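Alpha-L-rhamnosidase (Klebsiella oxytoca, PDB 4XHC) hydrolyses terminal alpha-L-rhamnose residues from rhamnosides, as a two-domain family GH78 glycosidase whose structure has rhamnose bound in its pocket. Local coordinates at residues V309-Y313 with R381-L385; L436-E440 with A474-C479. All blocks are in the same frame, centred on the assembly; numbering follows the deposited sequence.

How the contacts relate
From the N terminus the chain first builds the beta-strand domain and then enters the helical glycosidase domain, which holds both contacts. Contact 1 joins helix 302-319 to helix 368-389 and closes a loop of 67 residues that includes helix 322-340. Contact 2 follows, joining the end of helix 430-438 to the end of helix 466-478 across 33 residues that include helix 444-456. The two loops lie in series, neither nested nor crossed. The centres of contact 1 and contact 2 are about 17 Å apart; the nearest atoms of contact 1 and contact 2 are about 5 Å apart, without touching. Helix 368-389 spans the gap: its Tyr377 meets Arg381 of contact 1 and Leu438 of contact 2.

Contact 1: residues V309-Y313 with R381-L385; sequences VDVLY and RAIWL
Val309 meets Ala382 and Leu385 in the buried half of this helix pair. The first torsion of Val309 (179°) sets CG1 anti to its own nitrogen and aims that methyl at the other helix, where it lies 3.6 Å from Ala382 N and 4.1 Å from Ala382 CB. Leu385 answers from the opposite helix: its CD1 reaches to 4.0 Å from Val309 CG1 and also touches Leu312 CD2 and Tyr313 CB, so one methyl gathers three side chains. Ala332 and Val336 of helix 322-340 pack on Val309, Trp329 of that helix meets Leu385, and Val309, Leu312, Ala382 and Leu385 are all buried. The segments' axes approach to 9.5 Å at 45°, a packing of neighbouring helices in the (alpha/alpha)6 barrel expected of a six-hairpin glycosidase.

The other side, where Tyr313, Arg381 and Trp384 are partly exposed, is more polar, although Asp310 there is buried. Tyr313 extends past Arg381, whose CG lies 3.6 Å from Tyr313 CD2, and its far end reaches Trp384. There Trp384 CE3 sits over one face of the phenol ring, 3.6 Å from Tyr313 CZ, but the two planes are inclined by 37° and make no regular stack. A bend at the second torsion of Arg381 carries its chain alongside Asp310. The resulting salt bridge is long, 3.6 Å from Asp310 OD1 to Arg381 NE, with the oxygen well outside the guanidinium plane, so it rests on charge alone. Each group has a stronger partner elsewhere: Asp310 pairs with Arg251, while Arg381 donates to the carbonyl of Tyr377 and makes a cation-pi contact with its ring.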
ATOM      1  N   VAL A 309     -21.908 -34.085 -13.824  1.00 52.64           N
ATOM      2  CA  VAL A 309     -22.883 -35.158 -13.715  1.00 55.56           C
ATOM      3  C   VAL A 309     -22.905 -35.723 -12.305  1.00 56.58           C
ATOM      4  O   VAL A 309     -23.990 -35.923 -11.738  1.00 58.01           O
ATOM      5  CB  VAL A 309     -22.592 -36.315 -14.689  1.00 56.10           C
ATOM      6  CG1 VAL A 309     -23.620 -37.428 -14.523  1.00 57.02           C
ATOM      7  CG2 VAL A 309     -22.568 -35.814 -16.124  1.00 57.42           C
ATOM      8  N   ASP A 310     -21.727 -35.997 -11.741  1.00 54.45           N
ATOM      9  CA  ASP A 310     -21.681 -36.642 -10.428  1.00 55.92           C
ATOM     10  C   ASP A 310     -22.145 -35.682  -9.325  1.00 57.19           C
ATOM     11  O   ASP A 310     -22.814 -36.106  -8.379  1.00 59.47           O
ATOM     12  CB  ASP A 310     -20.296 -37.232 -10.122  1.00 54.43           C
ATOM     13  CG  ASP A 310     -20.309 -38.198  -8.912  1.00 55.29           C
ATOM     14  OD1 ASP A 310     -21.207 -39.069  -8.791  1.00 55.89           O
ATOM     15  OD2 ASP A 310     -19.403 -38.077  -8.068  1.00 52.54           O
ATOM     16  N   VAL A 311     -21.829 -34.395  -9.457  1.00 55.38           N
ATOM     17  CA  VAL A 311     -22.313 -33.410  -8.489  1.00 55.72           C
ATOM     18  C   VAL A 311     -23.840 -33.330  -8.513  1.00 56.44           C
ATOM     19  O   VAL A 311     -24.470 -33.269  -7.459  1.00 57.97           O
ATOM     20  CB  VAL A 311     -21.721 -32.000  -8.720  1.00 54.68           C
ATOM     21  CG1 VAL A 311     -22.316 -31.010  -7.726  1.00 55.50           C
ATOM     22  CG2 VAL A 311     -20.205 -32.031  -8.582  1.00 53.04           C
ATOM     23  N   LEU A 312     -24.423 -33.317  -9.711  1.00 55.55           N
ATOM     24  CA  LEU A 312     -25.879 -33.269  -9.848  1.00 57.00           C
ATOM     25  C   LEU A 312     -26.523 -34.519  -9.261  1.00 57.62           C
ATOM     26  O   LEU A 312     -27.534 -34.429  -8.565  1.00 60.57           O
ATOM     27  CB  LEU A 312     -26.289 -33.110 -11.312  1.00 57.13           C
ATOM     28  CG  LEU A 312     -27.774 -32.849 -11.599  1.00 59.36           C
ATOM     29  CD1 LEU A 312     -28.281 -31.607 -10.890  1.00 61.13           C
ATOM     30  CD2 LEU A 312     -28.015 -32.714 -13.095  1.00 60.06           C
ATOM     31  N   TYR A 313     -25.930 -35.677  -9.528  1.00 56.76           N
ATOM     32  CA  TYR A 313     -26.430 -36.934  -8.975  1.00 57.91           C
ATOM     33  C   TYR A 313     -26.372 -36.944  -7.432  1.00 58.38           C
ATOM     34  O   TYR A 313     -27.376 -37.265  -6.783  1.00 59.08           O
ATOM     35  CB  TYR A 313     -25.685 -38.140  -9.579  1.00 57.32           C
ATOM     36  CG  TYR A 313     -26.005 -39.442  -8.880  1.00 58.31           C
ATOM     37  CD1 TYR A 313     -27.229 -40.072  -9.070  1.00 60.43           C
ATOM     38  CD2 TYR A 313     -25.089 -40.028  -7.999  1.00 57.74           C
ATOM     39  CE1 TYR A 313     -27.534 -41.254  -8.412  1.00 62.58           C
ATOM     40  CE2 TYR A 313     -25.381 -41.212  -7.340  1.00 59.43           C
ATOM     41  CZ  TYR A 313     -26.602 -41.818  -7.550  1.00 61.87           C
ATOM     42  OH  TYR A 313     -26.897 -42.977  -6.887  1.00 63.71           O
ATOM     43  N   ARG A 381     -23.313 -42.649 -13.650  1.00 54.23           N
ATOM     44  CA  ARG A 381     -24.216 -41.725 -12.969  1.00 55.42           C
ATOM     45  C   ARG A 381     -25.173 -41.066 -13.949  1.00 55.36           C
ATOM     46  O   ARG A 381     -26.318 -40.794 -13.598  1.00 57.66           O
ATOM     47  CB  ARG A 381     -23.452 -40.653 -12.182  1.00 55.62           C
ATOM     48  CG  ARG A 381     -23.039 -41.081 -10.782  1.00 56.42           C
ATOM     49  CD  ARG A 381     -21.754 -41.876 -10.816  1.00 56.99           C
ATOM     50  NE  ARG A 381     -21.514 -42.599  -9.571  1.00 59.56           N
ATOM     51  CZ  ARG A 381     -20.679 -43.631  -9.452  1.00 59.62           C
ATOM     52  NH1 ARG A 381     -19.980 -44.074 -10.490  1.00 59.49           N
ATOM     53  NH2 ARG A 381     -20.539 -44.231  -8.284  1.00 59.85           N
ATOM     54  N   ALA A 382     -24.708 -40.801 -15.168  1.00 53.40           N
ATOM     55  CA  ALA A 382     -25.597 -40.306 -16.224  1.00 54.37           C
ATOM     56  C   ALA A 382     -26.739 -41.297 -16.537  1.00 56.83           C
ATOM     57  O   ALA A 382     -27.841 -40.892 -16.891  1.00 57.03           O
ATOM     58  CB  ALA A 382     -24.802 -39.995 -17.483  1.00 53.64           C
ATOM     59  N   ILE A 383     -26.472 -42.591 -16.399  1.00 58.03           N
ATOM     60  CA  ILE A 383     -27.497 -43.613 -16.591  1.00 61.23           C
ATOM     61  C   ILE A 383     -28.528 -43.526 -15.477  1.00 62.93           C
ATOM     62  O   ILE A 383     -29.733 -43.576 -15.734  1.00 65.08           O
ATOM     63  CB  ILE A 383     -26.892 -45.028 -16.626  1.00 62.24           C
ATOM     64  CG1 ILE A 383     -26.077 -45.209 -17.901  1.00 63.06           C
ATOM     65  CG2 ILE A 383     -27.973 -46.100 -16.570  1.00 65.13           C
ATOM     66  CD1 ILE A 383     -25.119 -46.380 -17.842  1.00 63.50           C
ATOM     67  N   TRP A 384     -28.064 -43.396 -14.239  1.00 61.51           N
ATOM     68  CA  TRP A 384     -28.986 -43.337 -13.116  1.00 62.79           C
ATOM     69  C   TRP A 384     -29.902 -42.112 -13.227  1.00 64.50           C
ATOM     70  O   TRP A 384     -31.107 -42.195 -12.924  1.00 65.66           O
ATOM     71  CB  TRP A 384     -28.228 -43.373 -11.783  1.00 60.96           C
ATOM     72  CG  TRP A 384     -27.576 -44.711 -11.503  1.00 59.90           C
ATOM     73  CD1 TRP A 384     -28.015 -45.941 -11.915  1.00 61.50           C
ATOM     74  CD2 TRP A 384     -26.397 -44.951 -10.726  1.00 57.87           C
ATOM     75  NE1 TRP A 384     -27.180 -46.926 -11.452  1.00 60.82           N
ATOM     76  CE2 TRP A 384     -26.177 -46.348 -10.718  1.00 59.12           C
ATOM     77  CE3 TRP A 384     -25.505 -44.122 -10.029  1.00 56.17           C
ATOM     78  CZ2 TRP A 384     -25.095 -46.936 -10.047  1.00 57.96           C
ATOM     79  CZ3 TRP A 384     -24.428 -44.711  -9.363  1.00 55.62           C
ATOM     80  CH2 TRP A 384     -24.237 -46.106  -9.377  1.00 55.93           C
ATOM     81  N   LEU A 385     -29.340 -40.997 -13.688  1.00 63.30           N
ATOM     82  CA  LEU A 385     -30.128 -39.788 -13.921  1.00 65.49           C
ATOM     83  C   LEU A 385     -31.072 -39.974 -15.107  1.00 67.56           C
ATOM     84  O   LEU A 385     -32.243 -39.590 -15.045  1.00 68.66           O
ATOM     85  CB  LEU A 385     -29.219 -38.580 -14.165  1.00 64.22           C
ATOM     86  CG  LEU A 385     -28.468 -38.027 -12.950  1.00 63.75           C
ATOM     87  CD1 LEU A 385     -27.419 -37.019 -13.391  1.00 61.97           C
ATOM     88  CD2 LEU A 385     -29.422 -37.388 -11.954  1.00 65.67           C
TER

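Contact 2: residues L436-E440 with A474-C479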
ATOM      1  N   LEU A 436      -9.759 -46.637 -12.507  1.00 41.70           N
ATOM      2  CA  LEU A 436     -10.361 -47.788 -13.183  1.00 42.79           C
ATOM      3  C   LEU A 436     -10.977 -48.793 -12.203  1.00 44.28           C
ATOM      4  O   LEU A 436     -11.836 -49.582 -12.589  1.00 48.47           O
ATOM      5  CB  LEU A 436      -9.361 -48.456 -14.127  1.00 40.36           C
ATOM      6  CG  LEU A 436      -9.080 -47.626 -15.387  1.00 39.79           C
ATOM      7  CD1 LEU A 436      -7.849 -48.135 -16.122  1.00 39.18           C
ATOM      8  CD2 LEU A 436     -10.280 -47.596 -16.329  1.00 40.57           C
ATOM      9  N   VAL A 437     -10.556 -48.760 -10.944  1.00 43.15           N
ATOM     10  CA  VAL A 437     -11.248 -49.511  -9.901  1.00 45.38           C
ATOM     11  C   VAL A 437     -12.565 -48.820  -9.509  1.00 47.76           C
ATOM     12  O   VAL A 437     -13.570 -49.482  -9.272  1.00 49.53           O
ATOM     13  CB  VAL A 437     -10.342 -49.750  -8.667  1.00 45.13           C
ATOM     14  CG1 VAL A 437     -11.137 -50.264  -7.465  1.00 46.76           C
ATOM     15  CG2 VAL A 437      -9.244 -50.733  -9.023  1.00 44.34           C
ATOM     16  N   LEU A 438     -12.564 -47.495  -9.433  1.00 48.38           N
ATOM     17  CA  LEU A 438     -13.786 -46.772  -9.114  1.00 50.69           C
ATOM     18  C   LEU A 438     -14.810 -46.912 -10.232  1.00 50.66           C
ATOM     19  O   LEU A 438     -16.015 -46.898  -9.989  1.00 53.60           O
ATOM     20  CB  LEU A 438     -13.481 -45.293  -8.849  1.00 52.57           C
ATOM     21  CG  LEU A 438     -12.754 -44.982  -7.537  1.00 52.45           C
ATOM     22  CD1 LEU A 438     -12.352 -43.521  -7.506  1.00 52.39           C
ATOM     23  CD2 LEU A 438     -13.623 -45.313  -6.331  1.00 54.52           C
ATOM     24  N   ALA A 439     -14.318 -47.051 -11.454  1.00 49.20           N
ATOM     25  CA  ALA A 439     -15.163 -47.228 -12.633  1.00 50.85           C
ATOM     26  C   ALA A 439     -15.848 -48.594 -12.690  1.00 53.02           C
ATOM     27  O   ALA A 439     -16.753 -48.805 -13.502  1.00 53.30           O
ATOM     28  CB  ALA A 439     -14.326 -47.021 -13.883  1.00 49.48           C
ATOM     29  N   GLU A 440     -15.387 -49.514 -11.843  1.00 54.41           N
ATOM     30  CA  GLU A 440     -15.928 -50.873 -11.737  1.00 56.59           C
ATOM     31  C   GLU A 440     -15.688 -51.683 -13.010  1.00 54.95           C
ATOM     32  O   GLU A 440     -16.550 -52.434 -13.445  1.00 55.64           O
ATOM     33  CB  GLU A 440     -17.415 -50.860 -11.339  1.00 59.98           C
ATOM     34  CG  GLU A 440     -17.715 -50.045 -10.090  1.00 61.07           C
ATOM     35  CD  GLU A 440     -18.982 -50.480  -9.378  1.00 65.69           C
ATOM     36  OE1 GLU A 440     -20.037 -50.619 -10.042  1.00 67.80           O
ATOM     37  OE2 GLU A 440     -18.920 -50.681  -8.142  1.00 68.62           O
ATOM     38  N   ALA A 474     -11.656 -44.065  -1.244  1.00 46.52           N
ATOM     39  CA  ALA A 474     -12.946 -44.502  -1.755  1.00 46.84           C
ATOM     40  C   ALA A 474     -12.835 -45.876  -2.402  1.00 48.19           C
ATOM     41  O   ALA A 474     -13.723 -46.724  -2.222  1.00 49.91           O
ATOM     42  CB  ALA A 474     -13.487 -43.494  -2.751  1.00 45.70           C
ATOM     43  N   ALA A 475     -11.749 -46.090  -3.150  1.00 47.27           N
ATOM     44  CA  ALA A 475     -11.505 -47.370  -3.805  1.00 48.53           C
ATOM     45  C   ALA A 475     -11.286 -48.487  -2.785  1.00 49.68           C
ATOM     46  O   ALA A 475     -11.782 -49.599  -2.963  1.00 52.50           O
ATOM     47  CB  ALA A 475     -10.325 -47.275  -4.759  1.00 47.88           C
ATOM     48  N   LEU A 476     -10.554 -48.198  -1.717  1.00 49.47           N
ATOM     49  CA  LEU A 476     -10.367 -49.184  -0.655  1.00 50.48           C
ATOM     50  C   LEU A 476     -11.708 -49.606  -0.067  1.00 51.79           C
ATOM     51  O   LEU A 476     -11.991 -50.798   0.044  1.00 54.53           O
ATOM     52  CB  LEU A 476      -9.444 -48.645   0.441  1.00 50.39           C
ATOM     53  CG  LEU A 476      -7.965 -48.517   0.055  1.00 50.37           C
ATOM     54  CD1 LEU A 476      -7.206 -47.690   1.080  1.00 50.08           C
ATOM     55  CD2 LEU A 476      -7.314 -49.885  -0.093  1.00 52.34           C
ATOM     56  N   LEU A 477     -12.540 -48.631   0.292  1.00 52.80           N
ATOM     57  CA  LEU A 477     -13.859 -48.916   0.883  1.00 53.92           C
ATOM     58  C   LEU A 477     -14.761 -49.713  -0.072  1.00 53.52           C
ATOM     59  O   LEU A 477     -15.411 -50.669   0.343  1.00 53.33           O
ATOM     60  CB  LEU A 477     -14.553 -47.616   1.325  1.00 54.57           C
ATOM     61  CG  LEU A 477     -13.949 -46.919   2.555  1.00 54.90           C
ATOM     62  CD1 LEU A 477     -14.595 -45.559   2.799  1.00 54.81           C
ATOM     63  CD2 LEU A 477     -14.074 -47.789   3.801  1.00 56.18           C
ATOM     64  N   GLN A 478     -14.774 -49.327  -1.345  1.00 51.85           N
ATOM     65  CA  GLN A 478     -15.572 -50.006  -2.367  1.00 52.48           C
ATOM     66  C   GLN A 478     -15.211 -51.495  -2.497  1.00 53.87           C
ATOM     67  O   GLN A 478     -16.079 -52.315  -2.775  1.00 55.18           O
ATOM     68  CB  GLN A 478     -15.396 -49.291  -3.710  1.00 51.91           C
ATOM     69  CG  GLN A 478     -16.222 -49.827  -4.860  1.00 53.04           C
ATOM     70  CD  GLN A 478     -15.764 -49.274  -6.200  1.00 53.59           C
ATOM     71  OE1 GLN A 478     -15.927 -48.090  -6.486  1.00 52.73           O
ATOM     72  NE2 GLN A 478     -15.193 -50.140  -7.035  1.00 55.51           N
ATOM     73  N   CYS A 479     -13.945 -51.842  -2.278  1.00 52.94           N
ATOM     74  CA  CYS A 479     -13.505 -53.228  -2.338  1.00 54.27           C
ATOM     75  C   CYS A 479     -13.583 -53.934  -0.981  1.00 57.29           C
ATOM     76  O   CYS A 479     -13.083 -55.052  -0.829  1.00 60.47           O
ATOM     77  CB  CYS A 479     -12.079 -53.304  -2.876  1.00 53.49           C
ATOM     78  SG  CYS A 479     -11.846 -52.537  -4.501  1.00 51.43           S
TER
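The side-chain amide of Gln478 lies between Glu440 on one flat side and Val437 CG1, displaced toward NE2, on the other. Glu440 OE2 stands above the amide, 4.0 Å from Gln478 CD, with the carboxylate turned almost perpendicular to it (86°). Val437 O lies close to the amide plane and accepts from Gln478 NE2 at 2.8 Å, while Gln478 OE1 comes within 3.6 Å of Leu438 CD2. An extended side chain, with CG anti to the backbone nitrogen, carries the amide across to the other helix. The donor rises 38° above the carbonyl plane of Val437, and Glu440 N reaches the same oxygen from the opposite face, so two bonds grip it.

On the side of the amide away from Glu440 the packing is apolar. Leu438 CD2 rests 4.0 Å from Ala474 CB, and Val437 CG1 touches both Ala475 CB, at 4.1 Å, and Cys479 SG, at 3.8 Å. Met451 of helix 444-456 covers Ala475 and Cys479.

Glu440, with positive phi, closes helix 430-438 in a Schellman motif, and Gln478 fastens that C-terminal turn to the last turn of helix 466-478 within the helical barrel expected of six-hairpin glycosidases.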